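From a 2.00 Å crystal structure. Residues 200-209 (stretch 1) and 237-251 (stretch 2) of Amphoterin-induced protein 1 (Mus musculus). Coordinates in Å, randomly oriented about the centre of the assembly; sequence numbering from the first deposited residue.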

ATOM      1  N   PRO B 200      -8.780  20.937 -23.467  1.00 24.09           N
ATOM      2  CA  PRO B 200      -9.055  22.158 -24.229  1.00 24.78           C
ATOM      3  C   PRO B 200      -9.880  23.188 -23.432  1.00 25.66           C
ATOM      4  O   PRO B 200     -10.949  23.586 -23.857  1.00 26.08           O
ATOM      5  CB  PRO B 200      -9.854  21.622 -25.421  1.00 24.84           C
ATOM      6  CG  PRO B 200     -10.636  20.488 -24.819  1.00 24.07           C
ATOM      7  CD  PRO B 200      -9.695  19.840 -23.832  1.00 24.40           C
ATOM      8  N   LEU B 201      -9.378  23.605 -22.279  1.00 26.67           N
ATOM      9  CA  LEU B 201     -10.075  24.541 -21.401  1.00 27.23           C
ATOM     10  C   LEU B 201     -10.156  25.889 -22.092  1.00 28.28           C
ATOM     11  O   LEU B 201      -9.202  26.294 -22.725  1.00 26.99           O
ATOM     12  CB  LEU B 201      -9.303  24.675 -20.085  1.00 26.79           C
ATOM     13  CG  LEU B 201      -9.138  23.360 -19.312  1.00 27.16           C
ATOM     14  CD1 LEU B 201      -8.084  23.509 -18.235  1.00 23.13           C
ATOM     15  CD2 LEU B 201     -10.500  22.920 -18.740  1.00 24.20           C
ATOM     16  N   GLU B 202     -11.292  26.578 -21.992  1.00 30.51           N
ATOM     17  CA  GLU B 202     -11.409  27.936 -22.557  1.00 32.69           C
ATOM     18  C   GLU B 202     -10.505  28.898 -21.778  1.00 31.98           C
ATOM     19  O   GLU B 202     -10.542  28.938 -20.555  1.00 31.60           O
ATOM     20  CB  GLU B 202     -12.849  28.460 -22.463  1.00 33.63           C
ATOM     21  CG  GLU B 202     -13.825  27.984 -23.555  1.00 36.47           C
ATOM     22  CD  GLU B 202     -15.189  28.704 -23.460  1.00 37.43           C
ATOM     23  OE1 GLU B 202     -16.177  28.084 -22.975  1.00 43.25           O
ATOM     24  OE2 GLU B 202     -15.264  29.897 -23.850  1.00 43.72           O
ATOM     25  N   CYS B 203      -9.712  29.688 -22.490  1.00 32.21           N
ATOM     26  CA  CYS B 203      -8.892  30.711 -21.851  1.00 32.67           C
ATOM     27  C   CYS B 203      -9.776  31.825 -21.303  1.00 32.90           C
ATOM     28  O   CYS B 203     -10.629  32.356 -22.017  1.00 32.88           O
ATOM     29  CB  CYS B 203      -7.868  31.303 -22.837  1.00 32.87           C
ATOM     30  SG  CYS B 203      -6.673  30.108 -23.587  1.00 33.22           S
ATOM     31  N   ASP B 204      -9.598  32.128 -20.014  1.00 33.07           N
ATOM     32  CA  ASP B 204     -10.092  33.368 -19.430  1.00 32.93           C
ATOM     33  C   ASP B 204      -9.273  33.696 -18.183  1.00 32.06           C
ATOM     34  O   ASP B 204      -8.554  32.835 -17.664  1.00 31.87           O
ATOM     35  CB  ASP B 204     -11.589  33.286 -19.124  1.00 33.89           C
ATOM     36  CG  ASP B 204     -11.877  32.774 -17.743  1.00 35.83           C
ATOM     37  OD1 ASP B 204     -12.563  33.475 -16.978  1.00 42.34           O
ATOM     38  OD2 ASP B 204     -11.414  31.687 -17.406  1.00 40.25           O
ATOM     39  N   CYS B 205      -9.367  34.933 -17.709  1.00 30.83           N
ATOM     40  CA  CYS B 205      -8.484  35.402 -16.620  1.00 30.55           C
ATOM     41  C   CYS B 205      -8.765  34.727 -15.270  1.00 29.96           C
ATOM     42  O   CYS B 205      -7.840  34.550 -14.470  1.00 29.52           O
ATOM     43  CB  CYS B 205      -8.545  36.926 -16.476  1.00 30.09           C
ATOM     44  SG  CYS B 205      -7.865  37.822 -17.899  1.00 31.74           S
ATOM     45  N   LYS B 206     -10.024  34.348 -15.025  1.00 29.29           N
ATOM     46  CA  LYS B 206     -10.368  33.629 -13.807  1.00 29.26           C
ATOM     47  C   LYS B 206      -9.678  32.261 -13.801  1.00 28.88           C
ATOM     48  O   LYS B 206      -9.211  31.808 -12.757  1.00 28.36           O
ATOM     49  CB  LYS B 206     -11.888  33.496 -13.629  1.00 29.49           C
ATOM     50  N   LEU B 207      -9.583  31.631 -14.976  1.00 28.18           N
ATOM     51  CA  LEU B 207      -8.829  30.400 -15.114  1.00 27.87           C
ATOM     52  C   LEU B 207      -7.368  30.616 -14.757  1.00 27.55           C
ATOM     53  O   LEU B 207      -6.770  29.806 -14.059  1.00 27.89           O
ATOM     54  CB  LEU B 207      -8.930  29.844 -16.543  1.00 27.65           C
ATOM     55  CG  LEU B 207      -8.206  28.512 -16.782  1.00 27.70           C
ATOM     56  CD1 LEU B 207      -8.861  27.410 -15.991  1.00 26.64           C
ATOM     57  CD2 LEU B 207      -8.166  28.156 -18.269  1.00 27.21           C
ATOM     58  N   TYR B 208      -6.777  31.686 -15.274  1.00 27.38           N
ATOM     59  CA  TYR B 208      -5.379  31.988 -15.013  1.00 27.19           C
ATOM     60  C   TYR B 208      -5.119  32.219 -13.516  1.00 26.82           C
ATOM     61  O   TYR B 208      -4.133  31.753 -12.962  1.00 26.82           O
ATOM     62  CB  TYR B 208      -4.940  33.226 -15.805  1.00 27.69           C
ATOM     63  CG  TYR B 208      -3.625  33.772 -15.314  1.00 27.49           C
ATOM     64  CD1 TYR B 208      -2.443  33.077 -15.543  1.00 29.08           C
ATOM     65  CD2 TYR B 208      -3.561  34.959 -14.592  1.00 26.93           C
ATOM     66  CE1 TYR B 208      -1.222  33.556 -15.068  1.00 28.19           C
ATOM     67  CE2 TYR B 208      -2.356  35.443 -14.122  1.00 26.23           C
ATOM     68  CZ  TYR B 208      -1.191  34.732 -14.362  1.00 28.41           C
ATOM     69  OH  TYR B 208       0.022  35.191 -13.911  1.00 29.07           O
ATOM     70  N   GLN B 209      -6.024  32.935 -12.884  1.00 26.96           N
ATOM     71  CA  GLN B 209      -5.909  33.296 -11.483  1.00 27.53           C
ATOM     72  C   GLN B 209      -5.978  32.098 -10.555  1.00 26.89           C
ATOM     73  O   GLN B 209      -5.310  32.077  -9.516  1.00 27.22           O
ATOM     74  CB  GLN B 209      -6.987  34.320 -11.139  1.00 28.20           C
ATOM     75  CG  GLN B 209      -6.585  35.698 -11.660  1.00 30.84           C
ATOM     76  CD  GLN B 209      -7.729  36.645 -11.902  1.00 34.32           C
ATOM     77  OE1 GLN B 209      -7.537  37.715 -12.512  1.00 37.38           O
ATOM     78  NE2 GLN B 209      -8.922  36.279 -11.451  1.00 34.45           N
ATOM     79  N   LEU B 237      -3.926  27.026 -29.252  1.00 41.72           N
ATOM     80  CA  LEU B 237      -3.583  26.596 -27.892  1.00 40.15           C
ATOM     81  C   LEU B 237      -2.586  27.556 -27.255  1.00 38.76           C
ATOM     82  O   LEU B 237      -1.605  27.949 -27.883  1.00 38.48           O
ATOM     83  CB  LEU B 237      -3.017  25.179 -27.903  1.00 39.94           C
ATOM     84  N   HIS B 238      -2.849  27.930 -26.003  1.00 37.15           N
ATOM     85  CA  HIS B 238      -1.922  28.722 -25.208  1.00 36.02           C
ATOM     86  C   HIS B 238      -1.640  28.016 -23.912  1.00 34.41           C
ATOM     87  O   HIS B 238      -2.499  27.334 -23.386  1.00 33.52           O
ATOM     88  CB  HIS B 238      -2.524  30.088 -24.909  1.00 36.35           C
ATOM     89  CG  HIS B 238      -2.797  30.898 -26.136  1.00 37.69           C
ATOM     90  ND1 HIS B 238      -3.970  30.790 -26.850  1.00 39.46           N
ATOM     91  CD2 HIS B 238      -2.026  31.785 -26.808  1.00 39.66           C
ATOM     92  CE1 HIS B 238      -3.923  31.600 -27.891  1.00 40.04           C
ATOM     93  NE2 HIS B 238      -2.754  32.211 -27.892  1.00 40.84           N
ATOM     94  N   ASN B 239      -0.435  28.193 -23.393  1.00 32.89           N
ATOM     95  CA  ASN B 239      -0.129  27.735 -22.059  1.00 32.10           C
ATOM     96  C   ASN B 239      -0.808  28.667 -21.062  1.00 31.47           C
ATOM     97  O   ASN B 239      -0.666  29.891 -21.138  1.00 31.36           O
ATOM     98  CB  ASN B 239       1.372  27.723 -21.825  1.00 31.72           C
ATOM     99  CG  ASN B 239       1.749  27.014 -20.539  1.00 31.31           C
ATOM    100  OD1 ASN B 239       1.787  25.777 -20.476  1.00 30.78           O
ATOM    101  ND2 ASN B 239       2.036  27.785 -19.514  1.00 27.51           N
ATOM    102  N   ILE B 240      -1.557  28.093 -20.134  1.00 30.38           N
ATOM    103  CA  ILE B 240      -2.333  28.885 -19.168  1.00 29.30           C
ATOM    104  C   ILE B 240      -1.450  29.961 -18.523  1.00 29.31           C
ATOM    105  O   ILE B 240      -1.861  31.104 -18.380  1.00 29.57           O
ATOM    106  CB  ILE B 240      -2.987  27.967 -18.079  1.00 29.10           C
ATOM    107  CG1 ILE B 240      -4.105  27.125 -18.705  1.00 28.87           C
ATOM    108  CG2 ILE B 240      -3.577  28.765 -16.952  1.00 27.88           C
ATOM    109  CD1 ILE B 240      -4.709  26.110 -17.768  1.00 27.06           C
ATOM    110  N   PHE B 241      -0.217  29.598 -18.193  1.00 29.24           N
ATOM    111  CA  PHE B 241       0.720  30.519 -17.536  1.00 29.42           C
ATOM    112  C   PHE B 241       1.268  31.628 -18.442  1.00 29.92           C
ATOM    113  O   PHE B 241       2.017  32.471 -17.986  1.00 30.74           O
ATOM    114  CB  PHE B 241       1.827  29.740 -16.816  1.00 28.54           C
ATOM    115  CG  PHE B 241       1.287  28.790 -15.814  1.00 27.68           C
ATOM    116  CD1 PHE B 241       0.770  29.264 -14.616  1.00 27.18           C
ATOM    117  CD2 PHE B 241       1.187  27.434 -16.103  1.00 26.44           C
ATOM    118  CE1 PHE B 241       0.210  28.404 -13.696  1.00 26.11           C
ATOM    119  CE2 PHE B 241       0.610  26.556 -15.191  1.00 26.58           C
ATOM    120  CZ  PHE B 241       0.123  27.042 -13.979  1.00 25.63           C
ATOM    121  N   SER B 242       0.838  31.672 -19.695  1.00 30.58           N
ATOM    122  CA  SER B 242       1.146  32.817 -20.537  1.00 31.75           C
ATOM    123  C   SER B 242       0.086  33.940 -20.388  1.00 31.94           C
ATOM    124  O   SER B 242       0.323  35.074 -20.802  1.00 32.69           O
ATOM    125  CB  SER B 242       1.308  32.356 -21.991  1.00 31.47           C
ATOM    126  OG  SER B 242       0.061  32.295 -22.635  1.00 33.40           O
ATOM    127  N   LEU B 243      -1.055  33.648 -19.751  1.00 32.19           N
ATOM    128  CA  LEU B 243      -2.164  34.626 -19.646  1.00 32.03           C
ATOM    129  C   LEU B 243      -1.848  35.922 -18.881  1.00 31.63           C
ATOM    130  O   LEU B 243      -2.588  36.895 -19.007  1.00 30.67           O
ATOM    131  CB  LEU B 243      -3.430  33.991 -19.052  1.00 31.82           C
ATOM    132  CG  LEU B 243      -4.228  32.973 -19.886  1.00 32.71           C
ATOM    133  CD1 LEU B 243      -5.670  32.937 -19.459  1.00 33.12           C
ATOM    134  CD2 LEU B 243      -4.138  33.257 -21.355  1.00 35.02           C
ATOM    135  N   ASP B 244      -0.763  35.953 -18.109  1.00 31.89           N
ATOM    136  CA  ASP B 244      -0.334  37.202 -17.459  1.00 32.22           C
ATOM    137  C   ASP B 244       0.128  38.186 -18.523  1.00 32.39           C
ATOM    138  O   ASP B 244      -0.173  39.375 -18.469  1.00 32.43           O
ATOM    139  CB  ASP B 244       0.779  36.963 -16.440  1.00 33.08           C
ATOM    140  CG  ASP B 244       2.037  36.378 -17.063  1.00 34.80           C
ATOM    141  OD1 ASP B 244       1.919  35.600 -18.032  1.00 37.72           O
ATOM    142  OD2 ASP B 244       3.146  36.696 -16.582  1.00 38.55           O
ATOM    143  N   PHE B 245       0.829  37.670 -19.521  1.00 32.64           N
ATOM    144  CA  PHE B 245       1.205  38.479 -20.649  1.00 33.29           C
ATOM    145  C   PHE B 245      -0.025  39.102 -21.309  1.00 34.19           C
ATOM    146  O   PHE B 245       0.033  40.247 -21.749  1.00 34.68           O
ATOM    147  CB  PHE B 245       2.008  37.661 -21.671  1.00 33.11           C
ATOM    148  CG  PHE B 245       2.748  38.510 -22.671  1.00 32.70           C
ATOM    149  CD1 PHE B 245       3.754  39.377 -22.252  1.00 32.02           C
ATOM    150  CD2 PHE B 245       2.415  38.472 -24.011  1.00 32.52           C
ATOM    151  CE1 PHE B 245       4.436  40.163 -23.162  1.00 31.89           C
ATOM    152  CE2 PHE B 245       3.087  39.274 -24.932  1.00 32.45           C
ATOM    153  CZ  PHE B 245       4.101  40.113 -24.502  1.00 32.12           C
ATOM    154  N   PHE B 246      -1.142  38.379 -21.349  1.00 35.27           N
ATOM    155  CA  PHE B 246      -2.347  38.891 -22.002  1.00 36.68           C
ATOM    156  C   PHE B 246      -3.192  39.788 -21.083  1.00 37.33           C
ATOM    157  O   PHE B 246      -4.370  40.027 -21.366  1.00 37.14           O
ATOM    158  CB  PHE B 246      -3.203  37.740 -22.528  1.00 36.73           C
ATOM    159  CG  PHE B 246      -2.474  36.760 -23.411  1.00 37.12           C
ATOM    160  CD1 PHE B 246      -1.334  37.113 -24.127  1.00 36.93           C
ATOM    161  CD2 PHE B 246      -2.976  35.472 -23.564  1.00 36.90           C
ATOM    162  CE1 PHE B 246      -0.698  36.178 -24.956  1.00 38.19           C
ATOM    163  CE2 PHE B 246      -2.349  34.538 -24.390  1.00 37.36           C
ATOM    164  CZ  PHE B 246      -1.212  34.888 -25.083  1.00 37.40           C
ATOM    165  N   ASN B 247      -2.581  40.263 -19.991  1.00 38.16           N
ATOM    166  CA  ASN B 247      -3.110  41.319 -19.111  1.00 39.15           C
ATOM    167  C   ASN B 247      -4.064  40.827 -18.036  1.00 39.71           C
ATOM    168  O   ASN B 247      -4.765  41.624 -17.404  1.00 39.91           O
ATOM    169  CB  ASN B 247      -3.712  42.508 -19.900  1.00 39.98           C
ATOM    170  CG  ASN B 247      -2.651  43.339 -20.602  1.00 42.82           C
ATOM    171  OD1 ASN B 247      -1.659  43.735 -19.984  1.00 48.60           O
ATOM    172  ND2 ASN B 247      -2.852  43.616 -21.891  1.00 45.30           N
ATOM    173  N   CYS B 248      -4.072  39.520 -17.800  1.00 40.04           N
ATOM    174  CA  CYS B 248      -4.816  38.974 -16.682  1.00 40.16           C
ATOM    175  C   CYS B 248      -4.132  39.312 -15.355  1.00 41.82           C
ATOM    176  O   CYS B 248      -2.918  39.183 -15.218  1.00 41.49           O
ATOM    177  CB  CYS B 248      -4.985  37.468 -16.835  1.00 39.82           C
ATOM    178  SG  CYS B 248      -6.022  37.002 -18.271  1.00 36.27           S
ATOM    179  N   SER B 249      -4.940  39.747 -14.388  1.00 43.91           N
ATOM    180  CA  SER B 249      -4.474  40.081 -13.048  1.00 45.39           C
ATOM    181  C   SER B 249      -3.975  38.824 -12.348  1.00 46.85           C
ATOM    182  O   SER B 249      -4.567  37.750 -12.497  1.00 46.99           O
ATOM    183  CB  SER B 249      -5.609  40.742 -12.245  1.00 45.21           C
ATOM    184  N   GLU B 250      -2.881  38.950 -11.599  1.00 48.64           N
ATOM    185  CA  GLU B 250      -2.286  37.813 -10.907  1.00 50.09           C
ATOM    186  C   GLU B 250      -3.222  37.424  -9.769  1.00 51.65           C
ATOM    187  O   GLU B 250      -4.297  38.006  -9.631  1.00 52.30           O
ATOM    188  CB  GLU B 250      -0.902  38.162 -10.386  1.00 49.97           C
ATOM    189  N   TYR B 251      -2.838  36.446  -8.956  1.00 53.14           N
ATOM    190  CA  TYR B 251      -3.740  35.977  -7.896  1.00 54.19           C
ATOM    191  C   TYR B 251      -3.720  36.946  -6.685  1.00 54.82           C
ATOM    192  O   TYR B 251      -2.654  37.241  -6.107  1.00 54.73           O
ATOM    193  CB  TYR B 251      -3.451  34.510  -7.521  1.00 54.47           C
ATOM    194  CG  TYR B 251      -2.837  34.282  -6.165  1.00 54.90           C
ATOM    195  CD1 TYR B 251      -3.633  34.262  -5.023  1.00 54.98           C
ATOM    196  CD2 TYR B 251      -1.468  34.053  -6.024  1.00 55.15           C
ATOM    197  CE1 TYR B 251      -3.086  34.037  -3.769  1.00 55.78           C
ATOM    198  CE2 TYR B 251      -0.906  33.826  -4.774  1.00 55.39           C
ATOM    199  CZ  TYR B 251      -1.724  33.821  -3.650  1.00 55.67           C
ATOM    200  OH  TYR B 251      -1.194  33.602  -2.398  1.00 56.26           O
TER

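The contact between the two stretches is held covalently at one point and packed along its length by apolar side chains and by the ring of Tyr 208. Cys 205, the first residue of the helix, and Cys 248 form a disulfide, with SG of Cys 205 2.1 Å from SG of Cys 248. Both cysteines adopt the m rotamer (chi1 -66° in each), and with chi3 at -68° the bridge spans CA atoms only 5.1 Å apart. The CA-to-CB bond of Cys 248 points toward the first stretch, whereas that of Cys 205 leaves sideways.

The start of the helix is fixed by Asp 204. Its CA-to-CB bond points away from the second stretch, and its p rotamer (chi1 90°) brings the carboxylate back over the first turn, where OD2 of Asp 204 accepts a hydrogen bond from N of Leu 207 (3.0 Å) and OD1 of Asp 204 a weak one from N of Lys 206 (3.3 Å). These bonds cap amides that have no preceding helical turn to supply acceptors. The backbone, by contrast, meets the partner: O of Asp 204 lies 3.4 Å from CD1 of Leu 243 while accepting from N of Tyr 208.

Tyr 208 has the largest area covered by the other stretch. Its t rotamer (chi1 166°) carries the ring across the second stretch, into a pocket built largely from backbone. C of Leu 243 and N of Asp 244 lie over one face, while CA of Phe 241 and O of Ser 249 approach the edge. CB of Tyr 208 packs on CB of Leu 243, and CD2 of Tyr 208 on CB of Cys 248, both at 3.7 Å; the second of these contacts puts the ring against the Cys 248 side of the bridge. Its hydroxyl reaches Asp 244, with OH of Tyr 208 3.2 Å from CB of Asp 244, but no clear hydrogen bond crosses between the stretches.

The CA-to-CB bond of Leu 243 points toward the first stretch, and its m,t rotamer extends CD1 of Leu 243 to within 4.3 Å of CB of Cys 203. Ile 240 also uses m,t: its CA-to-CB bond runs sideways, yet the extended chi2 brings CD1 of Ile 240 nearer, 4.0 Å from CD2 of Leu 207 and 4.3 Å from CD1 of Leu 201. The CA-to-CB bonds of Leu 207 (t,p) and Leu 201 (m,t) both point toward the second stretch, and a methyl group of each comes close to CD1 of Ile 240.

At the far end of the contact, O of Gln 209 lies 3.7 Å from CB of Tyr 251. The latter's chi1 of 110° falls between the usual wells; its CA-to-CB bond runs sideways and the end of the side chain leads away from the first stretch.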